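Uncharacterized protein (Gallus gallus, PDB 3WXB) is an NAD(P)H-dependent carbonyl reductase of the short-chain dehydrogenase/reductase family, expressed in chicken fatty liver, that probably reduces carbonyl groups with NADPH. Local coordinates at residues 117-121 with 135-140; 123-128 with 194-198; 176-182 with 202-206. All coordinates share one frame; numbering follows the deposited sequence.

Interaction 1. Residues 117-121 with 135-140; sequences AGIAR and EVYTTN. With NDP (NADPH dihydro-nicotinamide-adenine-dinucleotide phosphate), chain C.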
loop_
_atom_site.group_PDB
_atom_site.type_symbol
_atom_site.label_atom_id
_atom_site.label_comp_id
_atom_site.label_asym_id
_atom_site.label_seq_id
_atom_site.Cartn_x
_atom_site.Cartn_y
_atom_site.Cartn_z
ATOM N N ALA A 117 15.160 -4.943 -3.426
ATOM C CA ALA A 117 15.472 -4.959 -1.990
ATOM C C ALA A 117 14.168 -4.977 -1.239
ATOM O O ALA A 117 13.346 -4.128 -1.507
ATOM C CB ALA A 117 16.193 -3.707 -1.620
ATOM N N GLY A 118 14.027 -5.869 -0.255
ATOM C CA GLY A 118 12.902 -5.757 0.652
ATOM C C GLY A 118 12.959 -6.589 1.919
ATOM O O GLY A 118 13.821 -7.451 2.049
ATOM N N ILE A 119 12.004 -6.320 2.811
ATOM C CA ILE A 119 11.847 -7.040 4.059
ATOM C C ILE A 119 10.417 -7.489 4.371
ATOM O O ILE A 119 9.417 -6.847 3.920
ATOM C CB ILE A 119 12.402 -6.250 5.286
ATOM C CG1 ILE A 119 11.612 -4.946 5.496
ATOM C CG2 ILE A 119 13.926 -6.073 5.113
ATOM C CD1 ILE A 119 11.929 -4.124 6.876
ATOM N N ALA A 120 10.340 -8.545 5.184
ATOM C CA ALA A 120 9.079 -9.073 5.751
ATOM C C ALA A 120 9.319 -9.365 7.244
ATOM O O ALA A 120 10.415 -9.809 7.624
ATOM C CB ALA A 120 8.667 -10.383 5.072
ATOM N N ARG A 121 8.315 -9.146 8.071
ATOM C CA ARG A 121 8.484 -9.448 9.487
ATOM C C ARG A 121 7.385 -10.433 9.864
ATOM O O ARG A 121 6.409 -10.561 9.128
ATOM C CB ARG A 121 8.468 -8.156 10.313
ATOM C CG ARG A 121 9.883 -7.708 10.745
ATOM C CD ARG A 121 10.585 -6.607 10.004
ATOM N NE ARG A 121 10.401 -5.358 10.734
ATOM C CZ ARG A 121 11.238 -4.324 10.857
ATOM N NH1 ARG A 121 12.450 -4.259 10.316
ATOM N NH2 ARG A 121 10.815 -3.306 11.579
ATOM N N GLU A 135 8.516 0.805 9.332
ATOM C CA GLU A 135 9.793 0.417 8.758
ATOM C C GLU A 135 9.674 -0.421 7.460
ATOM O O GLU A 135 10.489 -0.279 6.537
ATOM C CB GLU A 135 10.651 -0.327 9.777
ATOM C CG GLU A 135 11.197 0.703 10.849
ATOM C CD GLU A 135 12.013 0.062 11.943
ATOM O OE1 GLU A 135 12.062 -1.170 12.023
ATOM O OE2 GLU A 135 12.615 0.834 12.725
ATOM N N VAL A 136 8.721 -1.327 7.462
ATOM C CA VAL A 136 8.511 -2.256 6.332
ATOM C C VAL A 136 7.987 -1.430 5.162
ATOM O O VAL A 136 8.415 -1.604 4.020
ATOM C CB VAL A 136 7.522 -3.428 6.703
ATOM C CG1 VAL A 136 7.235 -4.362 5.458
ATOM C CG2 VAL A 136 8.129 -4.341 7.833
ATOM N N TYR A 137 7.136 -0.458 5.458
ATOM C CA TYR A 137 6.692 0.516 4.442
ATOM C C TYR A 137 7.807 1.376 3.845
ATOM O O TYR A 137 7.895 1.593 2.598
ATOM C CB TYR A 137 5.666 1.453 5.011
ATOM C CG TYR A 137 4.892 2.260 3.984
ATOM C CD1 TYR A 137 5.033 3.662 3.900
ATOM C CD2 TYR A 137 4.008 1.608 3.079
ATOM C CE1 TYR A 137 4.310 4.420 2.962
ATOM C CE2 TYR A 137 3.274 2.328 2.160
ATOM C CZ TYR A 137 3.430 3.716 2.088
ATOM O OH TYR A 137 2.695 4.399 1.182
ATOM N N THR A 138 8.649 1.921 4.719
ATOM C CA THR A 138 9.710 2.699 4.137
ATOM C C THR A 138 10.671 1.894 3.252
ATOM O O THR A 138 11.088 2.377 2.221
ATOM C CB THR A 138 10.397 3.786 5.064
ATOM O OG1 THR A 138 11.805 3.586 5.141
ATOM C CG2 THR A 138 9.718 4.001 6.306
ATOM N N THR A 139 11.007 0.684 3.644
ATOM C CA THR A 139 11.877 -0.187 2.832
ATOM C C THR A 139 11.183 -0.714 1.516
ATOM O O THR A 139 11.794 -0.743 0.426
ATOM C CB THR A 139 12.256 -1.448 3.622
ATOM O OG1 THR A 139 12.914 -1.057 4.845
ATOM C CG2 THR A 139 13.188 -2.358 2.828
ATOM N N ASN A 140 9.939 -1.156 1.659
ATOM C CA ASN A 140 9.235 -1.826 0.544
ATOM C C ASN A 140 8.534 -0.907 -0.403
ATOM O O ASN A 140 8.235 -1.272 -1.558
ATOM C CB ASN A 140 8.253 -2.878 1.102
ATOM C CG ASN A 140 8.968 -4.070 1.703
ATOM O OD1 ASN A 140 10.222 -4.118 1.745
ATOM N ND2 ASN A 140 8.203 -5.061 2.159
HETATM P PA NDP C . 15.957 -11.879 0.931
HETATM O O1A NDP C . 15.500 -11.637 2.332
HETATM O O2A NDP C . 16.550 -13.126 0.659
HETATM O O5B NDP C . 16.910 -10.824 0.469
HETATM C C5B NDP C . 16.639 -9.442 0.841
HETATM C C4B NDP C . 17.587 -8.583 0.079
HETATM O O4B NDP C . 17.186 -7.108 0.179
HETATM C C3B NDP C . 19.029 -8.627 0.639
HETATM O O3B NDP C . 19.904 -8.253 -0.506
HETATM C C2B NDP C . 19.012 -7.460 1.642
HETATM O O2B NDP C . 20.322 -6.953 1.977
HETATM C C1B NDP C . 18.232 -6.383 0.837
HETATM N N9A NDP C . 17.650 -5.314 1.812
HETATM C C8A NDP C . 16.730 -5.431 2.800
HETATM N N7A NDP C . 16.582 -4.226 3.385
HETATM C C5A NDP C . 17.487 -3.406 2.876
HETATM C C6A NDP C . 17.767 -2.112 3.113
HETATM N N6A NDP C . 17.089 -1.464 4.076
HETATM N N1A NDP C . 18.704 -1.480 2.386
HETATM C C2A NDP C . 19.351 -2.134 1.368
HETATM N N3A NDP C . 19.067 -3.476 1.152
HETATM C C4A NDP C . 18.118 -4.061 1.876
HETATM O O3 NDP C . 14.591 -11.606 0.063
HETATM P PN NDP C . 14.284 -12.268 -1.379
HETATM O O1N NDP C . 13.476 -13.459 -1.152
HETATM O O2N NDP C . 15.498 -12.308 -2.216
HETATM O O5D NDP C . 13.268 -11.097 -1.887
HETATM C C5D NDP C . 13.607 -10.068 -2.838
HETATM C C4D NDP C . 12.305 -9.372 -3.263
HETATM O O4D NDP C . 11.391 -10.349 -3.739
HETATM C C3D NDP C . 11.636 -8.756 -2.001
HETATM O O3D NDP C . 11.130 -7.496 -2.427
HETATM C C2D NDP C . 10.540 -9.676 -1.648
HETATM O O2D NDP C . 9.472 -9.005 -0.983
HETATM C C1D NDP C . 10.122 -10.197 -3.003
HETATM N N1N NDP C . 9.403 -11.492 -2.887
HETATM C C2N NDP C . 10.007 -12.658 -2.395
HETATM C C3N NDP C . 9.279 -13.850 -2.313
HETATM C C7N NDP C . 9.855 -15.059 -1.881
HETATM O O7N NDP C . 9.150 -16.067 -1.801
HETATM N N7N NDP C . 11.211 -15.081 -1.690
HETATM C C4N NDP C . 7.917 -13.869 -2.675
HETATM C C5N NDP C . 7.273 -12.723 -3.159
HETATM C C6N NDP C . 7.988 -11.517 -3.247
HETATM P P2B NDP C . 21.121 -7.532 3.303
HETATM O O1X NDP C . 21.955 -6.340 3.513
HETATM O O2X NDP C . 21.711 -8.772 2.778
HETATM O O3X NDP C . 20.059 -7.709 4.330
HETATM O O HOH W 1 13.450 -1.334 -1.787
#
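The Arg121 guanidinium carries Val136 CG2 over one face and meets the Glu135 carboxylate at its edge, while the Asn140 amide uses both polar atoms on the backbone of Ile119. Ala117 and Gly118 close the Asn-Asn-Ala-Gly motif at the end of the fourth strand of the short-chain dehydrogenase Rossmann fold, and Asn140, on helix 130-160, probably corresponds to the asparagine of the family's Asn-Ser-Tyr-Lys tetrad. Asn140 OD1 takes Ile119 N at 3.0 Å, onto a lone pair with a C=O...N angle of 129°. Its ND2 returns a 2.8 Å bond to Ile119 O, a two-bond pairing that fixes the amide's rotation; Ser201 is a further partner of ND2. Gly118 runs beside this pairing, its CA 3.3 Å from Asn140 OD1, and a CB there would strike the cofactor. Ile119 spreads two branches: CD1 reaches Val136 CG2 at 3.9 Å and lies beside Thr139 OG1, whereas CG2, beside the backbone N, touches the adenine N7A of NADPH. Thr139 CG2 approaches the same adenine, and a water joins Ala117 O to Thr139 O. At the outer end Arg121, bent at chi2 and chi3, holds its plane 80° from that of the carboxylate. Asp132 and Lys131 add second partners to this charged pair, in which Arg121 NH2 meets Glu135 OE1 on its anti side at 2.5 Å.

Interaction 2. Residues 123-128 with 194-198; sequences NTIDNE and QALSY. With NDP (NADPH dihydro-nicotinamide-adenine-dinucleotide phosphate), chain C; EDO (1,2-ethanediol), chain D.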
loop_
_atom_site.group_PDB
_atom_site.type_symbol
_atom_site.label_atom_id
_atom_site.label_comp_id
_atom_site.label_asym_id
_atom_site.label_seq_id
_atom_site.Cartn_x
_atom_site.Cartn_y
_atom_site.Cartn_z
ATOM N N ASN A 123 5.386 -10.759 12.573
ATOM C CA ASN A 123 4.321 -10.491 13.532
ATOM C C ASN A 123 2.874 -10.698 12.996
ATOM O O ASN A 123 2.594 -10.505 11.800
ATOM C CB ASN A 123 4.547 -9.154 14.229
ATOM C CG ASN A 123 4.991 -8.109 13.317
ATOM O OD1 ASN A 123 4.158 -7.481 12.658
ATOM N ND2 ASN A 123 6.301 -7.859 13.268
ATOM N N THR A 124 1.982 -11.149 13.870
ATOM C CA THR A 124 0.559 -11.364 13.537
ATOM C C THR A 124 -0.246 -10.059 13.753
ATOM O O THR A 124 0.330 -9.045 14.169
ATOM C CB THR A 124 -0.016 -12.498 14.409
ATOM O OG1 THR A 124 0.301 -12.217 15.770
ATOM C CG2 THR A 124 0.640 -13.826 14.063
ATOM N N ILE A 125 -1.554 -10.060 13.459
ATOM C CA ILE A 125 -2.346 -8.787 13.521
ATOM C C ILE A 125 -2.335 -8.161 14.959
ATOM O O ILE A 125 -2.389 -6.942 15.141
ATOM C CB ILE A 125 -3.796 -9.018 12.990
ATOM C CG1 ILE A 125 -4.633 -7.750 12.941
ATOM C CG2 ILE A 125 -4.543 -10.039 13.848
ATOM C CD1 ILE A 125 -5.895 -7.914 12.125
ATOM N N ASP A 126 -2.267 -9.022 15.957
ATOM C CA ASP A 126 -2.366 -8.561 17.345
ATOM C C ASP A 126 -1.090 -7.925 17.776
ATOM O O ASP A 126 -1.102 -7.035 18.623
ATOM C CB ASP A 126 -2.677 -9.717 18.300
ATOM C CG ASP A 126 -4.119 -10.098 18.271
ATOM O OD1 ASP A 126 -4.940 -9.451 17.593
ATOM O OD2 ASP A 126 -4.451 -11.070 18.947
ATOM N N ASN A 127 0.025 -8.337 17.201
ATOM C CA ASN A 127 1.226 -7.720 17.675
ATOM C C ASN A 127 1.989 -6.934 16.625
ATOM O O ASN A 127 3.162 -6.624 16.818
ATOM C CB ASN A 127 2.084 -8.711 18.442
ATOM C CG ASN A 127 2.361 -9.901 17.666
ATOM O OD1 ASN A 127 2.762 -9.784 16.509
ATOM N ND2 ASN A 127 2.128 -11.084 18.246
ATOM N N GLU A 128 1.294 -6.585 15.526
ATOM C CA GLU A 128 1.785 -5.590 14.606
ATOM C C GLU A 128 2.078 -4.286 15.347
ATOM O O GLU A 128 1.354 -3.948 16.293
ATOM C CB GLU A 128 0.686 -5.403 13.539
ATOM C CG GLU A 128 1.160 -4.922 12.187
ATOM C CD GLU A 128 2.499 -5.493 11.669
ATOM O OE1 GLU A 128 3.523 -4.870 11.943
ATOM O OE2 GLU A 128 2.488 -6.479 10.893
ATOM N N GLN A 194 0.456 -13.945 8.457
ATOM C CA GLN A 194 -0.424 -12.791 8.291
ATOM C C GLN A 194 0.379 -11.621 7.763
ATOM O O GLN A 194 0.013 -11.008 6.750
ATOM C CB GLN A 194 -1.122 -12.423 9.609
ATOM C CG GLN A 194 -2.060 -13.554 10.063
ATOM C CD GLN A 194 -2.839 -13.241 11.351
ATOM O OE1 GLN A 194 -2.509 -12.335 12.085
ATOM N NE2 GLN A 194 -3.860 -14.023 11.611
ATOM N N ALA A 195 1.452 -11.287 8.476
ATOM C CA ALA A 195 2.428 -10.266 8.034
ATOM C C ALA A 195 1.789 -9.028 7.403
ATOM O O ALA A 195 2.132 -8.631 6.282
ATOM C CB ALA A 195 3.432 -10.916 7.097
ATOM N N LEU A 196 0.899 -8.380 8.162
ATOM C CA LEU A 196 0.202 -7.223 7.687
ATOM C C LEU A 196 1.099 -6.140 7.173
ATOM O O LEU A 196 0.830 -5.558 6.119
ATOM C CB LEU A 196 -0.680 -6.652 8.793
ATOM C CG LEU A 196 -2.097 -7.192 8.897
ATOM C CD1 LEU A 196 -2.073 -8.724 9.106
ATOM C CD2 LEU A 196 -2.862 -6.477 10.101
ATOM N N SER A 197 2.170 -5.829 7.920
ATOM C CA SER A 197 3.112 -4.791 7.485
ATOM C C SER A 197 3.666 -5.074 6.063
ATOM O O SER A 197 3.773 -4.147 5.259
ATOM C CB SER A 197 4.296 -4.605 8.462
ATOM O OG SER A 197 5.033 -5.796 8.645
ATOM N N TYR A 198 4.010 -6.332 5.812
ATOM C CA TYR A 198 4.485 -6.741 4.459
ATOM C C TYR A 198 3.371 -6.616 3.381
ATOM O O TYR A 198 3.599 -5.987 2.357
ATOM C CB TYR A 198 4.957 -8.144 4.504
ATOM C CG TYR A 198 5.536 -8.671 3.186
ATOM C CD1 TYR A 198 6.830 -8.326 2.794
ATOM C CD2 TYR A 198 4.807 -9.545 2.379
ATOM C CE1 TYR A 198 7.433 -8.850 1.591
ATOM C CE2 TYR A 198 5.406 -10.089 1.176
ATOM C CZ TYR A 198 6.691 -9.725 0.819
ATOM O OH TYR A 198 7.284 -10.208 -0.304
HETATM P PA NDP C . 15.957 -11.879 0.931
HETATM O O1A NDP C . 15.500 -11.637 2.332
HETATM O O2A NDP C . 16.550 -13.126 0.659
HETATM O O5B NDP C . 16.910 -10.824 0.469
HETATM C C5B NDP C . 16.639 -9.442 0.841
HETATM C C4B NDP C . 17.587 -8.583 0.079
HETATM O O4B NDP C . 17.186 -7.108 0.179
HETATM C C3B NDP C . 19.029 -8.627 0.639
HETATM O O3B NDP C . 19.904 -8.253 -0.506
HETATM C C2B NDP C . 19.012 -7.460 1.642
HETATM O O2B NDP C . 20.322 -6.953 1.977
HETATM C C1B NDP C . 18.232 -6.383 0.837
HETATM N N9A NDP C . 17.650 -5.314 1.812
HETATM C C8A NDP C . 16.730 -5.431 2.800
HETATM N N7A NDP C . 16.582 -4.226 3.385
HETATM C C5A NDP C . 17.487 -3.406 2.876
HETATM C C6A NDP C . 17.767 -2.112 3.113
HETATM N N6A NDP C . 17.089 -1.464 4.076
HETATM N N1A NDP C . 18.704 -1.480 2.386
HETATM C C2A NDP C . 19.351 -2.134 1.368
HETATM N N3A NDP C . 19.067 -3.476 1.152
HETATM C C4A NDP C . 18.118 -4.061 1.876
HETATM O O3 NDP C . 14.591 -11.606 0.063
HETATM P PN NDP C . 14.284 -12.268 -1.379
HETATM O O1N NDP C . 13.476 -13.459 -1.152
HETATM O O2N NDP C . 15.498 -12.308 -2.216
HETATM O O5D NDP C . 13.268 -11.097 -1.887
HETATM C C5D NDP C . 13.607 -10.068 -2.838
HETATM C C4D NDP C . 12.305 -9.372 -3.263
HETATM O O4D NDP C . 11.391 -10.349 -3.739
HETATM C C3D NDP C . 11.636 -8.756 -2.001
HETATM O O3D NDP C . 11.130 -7.496 -2.427
HETATM C C2D NDP C . 10.540 -9.676 -1.648
HETATM O O2D NDP C . 9.472 -9.005 -0.983
HETATM C C1D NDP C . 10.122 -10.197 -3.003
HETATM N N1N NDP C . 9.403 -11.492 -2.887
HETATM C C2N NDP C . 10.007 -12.658 -2.395
HETATM C C3N NDP C . 9.279 -13.850 -2.313
HETATM C C7N NDP C . 9.855 -15.059 -1.881
HETATM O O7N NDP C . 9.150 -16.067 -1.801
HETATM N N7N NDP C . 11.211 -15.081 -1.690
HETATM C C4N NDP C . 7.917 -13.869 -2.675
HETATM C C5N NDP C . 7.273 -12.723 -3.159
HETATM C C6N NDP C . 7.988 -11.517 -3.247
HETATM P P2B NDP C . 21.121 -7.532 3.303
HETATM O O1X NDP C . 21.955 -6.340 3.513
HETATM O O2X NDP C . 21.711 -8.772 2.778
HETATM O O3X NDP C . 20.059 -7.709 4.330
HETATM C C1 EDO D . 6.792 -14.066 0.824
HETATM O O1 EDO D . 6.285 -14.581 2.095
HETATM C C2 EDO D . 5.636 -14.063 -0.185
HETATM O O2 EDO D . 5.666 -12.671 -0.611
HETATM O O HOH W 2 0.849 -8.700 10.994
HETATM O O HOH W 3 3.017 -13.268 10.335
#
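Asn123 O lies 3.6 Å from Ala195 N, and a water bridges the two, donating to the carbonyl and accepting from the amide. A second water, which donates to Asn123 O at 2.6 Å, accepts from Leu196 N and also donates to the Glu128 carboxylate. Thr124 comes next and lays its CB against Gln194 OE1 at 3.4 Å; its carbonyl O turns the chain back by accepting Asn127 N. Ile125 N then makes a direct bond to the Gln194 side chain. It donates to Gln194 OE1 at 2.8 Å, nearly along the C=O axis (172°), a reach made possible by the fully extended chi2 of Gln194 (-178°). Ile125 CG1 packs 3.6 Å from Leu196 CD2, the apolar part of the contact. Glu128 folds in last, bent at chi2, and its OE2 takes Ser197 N at 3.1 Å from above the carboxylate plane, 64° out of it. Ser197 OG is 3.5 Å from Glu128 OE2, at best a weak bond. The second subunit covers this loop, where its Gln149 NE2 bonds to both Ile125 O and Glu128 O. Next to Ser197 on helix 196-216, Tyr198 OH, of the family's Tyr-x-x-x-Lys motif, bonds to the nicotinamide ribose at NDP O2D (2.6 Å) and to an ethanediol. With Ala195 at the N-cap, the Glu128 carboxylate sits at the opening turn of helix 196-216, serving Ser197 N directly and Leu196 N through water, so the helix end would probably stabilise its negative charge.

Interaction 3. Residues 176-182 with 202-206; sequences NISSTAG and KAALN. With NDP (NADPH dihydro-nicotinamide-adenine-dinucleotide phosphate), chain C; EDO (1,2-ethanediol), chain D.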
loop_
_atom_site.group_PDB
_atom_site.type_symbol
_atom_site.label_atom_id
_atom_site.label_comp_id
_atom_site.label_asym_id
_atom_site.label_seq_id
_atom_site.Cartn_x
_atom_site.Cartn_y
_atom_site.Cartn_z
ATOM N N ASN A 176 9.287 -3.208 -10.360
ATOM C CA ASN A 176 9.077 -3.359 -8.932
ATOM C C ASN A 176 8.772 -4.777 -8.507
ATOM O O ASN A 176 7.772 -5.302 -8.899
ATOM C CB ASN A 176 8.023 -2.391 -8.462
ATOM C CG ASN A 176 8.451 -0.997 -8.609
ATOM O OD1 ASN A 176 9.573 -0.703 -8.411
ATOM N ND2 ASN A 176 7.569 -0.151 -9.008
ATOM N N ILE A 177 9.645 -5.393 -7.709
ATOM C CA ILE A 177 9.403 -6.780 -7.321
ATOM C C ILE A 177 8.384 -6.785 -6.153
ATOM O O ILE A 177 8.746 -6.447 -4.996
ATOM C CB ILE A 177 10.682 -7.514 -6.913
ATOM C CG1 ILE A 177 11.761 -7.362 -7.995
ATOM C CG2 ILE A 177 10.353 -9.016 -6.584
ATOM C CD1 ILE A 177 11.319 -7.991 -9.409
ATOM N N SER A 178 7.167 -7.243 -6.429
ATOM C CA SER A 178 6.070 -7.132 -5.500
ATOM C C SER A 178 5.728 -8.543 -5.062
ATOM O O SER A 178 6.584 -9.420 -5.138
ATOM C CB SER A 178 4.901 -6.438 -6.198
ATOM O OG SER A 178 3.841 -6.106 -5.309
ATOM N N SER A 179 4.487 -8.804 -4.681
ATOM C CA SER A 179 4.101 -10.119 -4.178
ATOM C C SER A 179 2.594 -10.251 -4.266
ATOM O O SER A 179 1.871 -9.282 -4.019
ATOM C CB SER A 179 4.468 -10.280 -2.684
ATOM O OG SER A 179 4.124 -11.594 -2.303
ATOM N N THR A 180 2.106 -11.440 -4.562
ATOM C CA THR A 180 0.667 -11.723 -4.479
ATOM C C THR A 180 0.236 -11.811 -3.012
ATOM O O THR A 180 -0.967 -11.800 -2.723
ATOM C CB THR A 180 0.249 -13.054 -5.209
ATOM O OG1 THR A 180 1.120 -14.113 -4.815
ATOM C CG2 THR A 180 0.320 -12.910 -6.722
ATOM N N ALA A 181 1.192 -11.838 -2.076
ATOM C CA ALA A 181 0.824 -11.595 -0.652
ATOM C C ALA A 181 0.248 -10.188 -0.530
ATOM O O ALA A 181 -0.570 -9.972 0.345
ATOM C CB ALA A 181 2.031 -11.747 0.282
ATOM N N GLY A 182 0.638 -9.266 -1.435
ATOM C CA GLY A 182 0.119 -7.899 -1.495
ATOM C C GLY A 182 -1.130 -7.768 -2.345
ATOM O O GLY A 182 -1.635 -6.661 -2.577
ATOM N N LYS A 202 3.179 -4.161 0.109
ATOM C CA LYS A 202 3.166 -4.674 -1.305
ATOM C C LYS A 202 1.964 -4.209 -2.101
ATOM O O LYS A 202 2.092 -3.928 -3.288
ATOM C CB LYS A 202 3.343 -6.181 -1.332
ATOM C CG LYS A 202 4.715 -6.641 -0.758
ATOM C CD LYS A 202 5.887 -6.100 -1.643
ATOM C CE LYS A 202 7.251 -6.910 -1.377
ATOM N NZ LYS A 202 8.428 -6.371 -2.233
ATOM N N ALA A 203 0.794 -4.101 -1.459
ATOM C CA ALA A 203 -0.345 -3.467 -2.122
ATOM C C ALA A 203 -0.041 -2.000 -2.460
ATOM O O ALA A 203 -0.360 -1.538 -3.554
ATOM C CB ALA A 203 -1.687 -3.597 -1.243
ATOM N N ALA A 204 0.638 -1.279 -1.553
ATOM C CA ALA A 204 1.013 0.090 -1.822
ATOM C C ALA A 204 2.053 0.212 -2.960
ATOM O O ALA A 204 2.037 1.217 -3.679
ATOM C CB ALA A 204 1.581 0.784 -0.504
ATOM N N LEU A 205 2.946 -0.771 -3.057
ATOM C CA LEU A 205 3.939 -0.833 -4.119
ATOM C C LEU A 205 3.189 -1.087 -5.464
ATOM O O LEU A 205 3.606 -0.578 -6.497
ATOM C CB LEU A 205 4.874 -2.044 -3.887
ATOM C CG LEU A 205 6.034 -2.248 -4.900
ATOM C CD1 LEU A 205 7.023 -1.040 -4.976
ATOM C CD2 LEU A 205 6.840 -3.524 -4.601
ATOM N N ASN A 206 2.146 -1.921 -5.438
ATOM C CA ASN A 206 1.363 -2.131 -6.679
ATOM C C ASN A 206 0.740 -0.823 -7.116
ATOM O O ASN A 206 0.776 -0.464 -8.292
ATOM C CB ASN A 206 0.353 -3.220 -6.458
ATOM C CG ASN A 206 1.019 -4.582 -6.319
ATOM O OD1 ASN A 206 2.221 -4.726 -6.619
ATOM N ND2 ASN A 206 0.248 -5.596 -5.967
HETATM P PA NDP C . 15.957 -11.879 0.931
HETATM O O1A NDP C . 15.500 -11.637 2.332
HETATM O O2A NDP C . 16.550 -13.126 0.659
HETATM O O5B NDP C . 16.910 -10.824 0.469
HETATM C C5B NDP C . 16.639 -9.442 0.841
HETATM C C4B NDP C . 17.587 -8.583 0.079
HETATM O O4B NDP C . 17.186 -7.108 0.179
HETATM C C3B NDP C . 19.029 -8.627 0.639
HETATM O O3B NDP C . 19.904 -8.253 -0.506
HETATM C C2B NDP C . 19.012 -7.460 1.642
HETATM O O2B NDP C . 20.322 -6.953 1.977
HETATM C C1B NDP C . 18.232 -6.383 0.837
HETATM N N9A NDP C . 17.650 -5.314 1.812
HETATM C C8A NDP C . 16.730 -5.431 2.800
HETATM N N7A NDP C . 16.582 -4.226 3.385
HETATM C C5A NDP C . 17.487 -3.406 2.876
HETATM C C6A NDP C . 17.767 -2.112 3.113
HETATM N N6A NDP C . 17.089 -1.464 4.076
HETATM N N1A NDP C . 18.704 -1.480 2.386
HETATM C C2A NDP C . 19.351 -2.134 1.368
HETATM N N3A NDP C . 19.067 -3.476 1.152
HETATM C C4A NDP C . 18.118 -4.061 1.876
HETATM O O3 NDP C . 14.591 -11.606 0.063
HETATM P PN NDP C . 14.284 -12.268 -1.379
HETATM O O1N NDP C . 13.476 -13.459 -1.152
HETATM O O2N NDP C . 15.498 -12.308 -2.216
HETATM O O5D NDP C . 13.268 -11.097 -1.887
HETATM C C5D NDP C . 13.607 -10.068 -2.838
HETATM C C4D NDP C . 12.305 -9.372 -3.263
HETATM O O4D NDP C . 11.391 -10.349 -3.739
HETATM C C3D NDP C . 11.636 -8.756 -2.001
HETATM O O3D NDP C . 11.130 -7.496 -2.427
HETATM C C2D NDP C . 10.540 -9.676 -1.648
HETATM O O2D NDP C . 9.472 -9.005 -0.983
HETATM C C1D NDP C . 10.122 -10.197 -3.003
HETATM N N1N NDP C . 9.403 -11.492 -2.887
HETATM C C2N NDP C . 10.007 -12.658 -2.395
HETATM C C3N NDP C . 9.279 -13.850 -2.313
HETATM C C7N NDP C . 9.855 -15.059 -1.881
HETATM O O7N NDP C . 9.150 -16.067 -1.801
HETATM N N7N NDP C . 11.211 -15.081 -1.690
HETATM C C4N NDP C . 7.917 -13.869 -2.675
HETATM C C5N NDP C . 7.273 -12.723 -3.159
HETATM C C6N NDP C . 7.988 -11.517 -3.247
HETATM P P2B NDP C . 21.121 -7.532 3.303
HETATM O O1X NDP C . 21.955 -6.340 3.513
HETATM O O2X NDP C . 21.711 -8.772 2.778
HETATM O O3X NDP C . 20.059 -7.709 4.330
HETATM C C1 EDO D . 6.792 -14.066 0.824
HETATM O O1 EDO D . 6.285 -14.581 2.095
HETATM C C2 EDO D . 5.636 -14.063 -0.185
HETATM O O2 EDO D . 5.666 -12.671 -0.611
HETATM O O HOH W 4 -2.287 -5.190 -4.728
#
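The nicotinamide end of the NADPH pocket is framed here, where the end of strand 173-177 and the loop after it pack on helix 196-216, which carries the family's Tyr-x-x-x-Lys motif. Lys202, bent at chi2 (-64°) and extended beyond, passes its chain alongside Ser178 and Ser179. Its NZ donates to Ile177 O at 2.8 Å, in the carbonyl plane, and to the ribose NDP O3D at 2.9 Å. With an alanine in its place, Ile177 O and the ribose hydroxyl would probably both lose this shared donor, and the ribose would be less firmly positioned. Ser178 OG gives a very short 2.5 Å bond to Asn206 OD1, and Asn206 ND2 reaches Gly182 O through a water. Leu205 CD2 packs 3.5 Å from Ile177 O and against Ser178 CA. A CB on Gly182 would clash with Lys202 CB and Ala203 N. Ser179 OG makes an ST turn with Ala181 N and bonds to the ethanediol oxygen that also meets Tyr198, consistent with the serine-tyrosine-lysine site of this family. Lys202 NZ thus links Ile177 O of the strand end to the ribose, consistent with a role in positioning the nicotinamide.

Interactions 1 and 3 are buried, whereas interaction 2 lies farther out and is only partly so. Interactions 2 and 3 share helix 196-216; interaction 1 uses helix 130-160, and its loop and that of interaction 2 both lie between strand 112-115 and that helix. All three use direct bonds between side chains and backbone. To these, interaction 2 adds two bridging waters at a helix start, interaction 3 the serine-asparagine bond and a cofactor bond, and interaction 1 a salt bridge at its outer end. Tyr198 joins all three: its ring packs on Ile119 O, Asn140 and Ala181, and its hydroxyl on Ser179. Interactions 2 and 3 also touch the second subunit, as does Tyr137 of interaction 1.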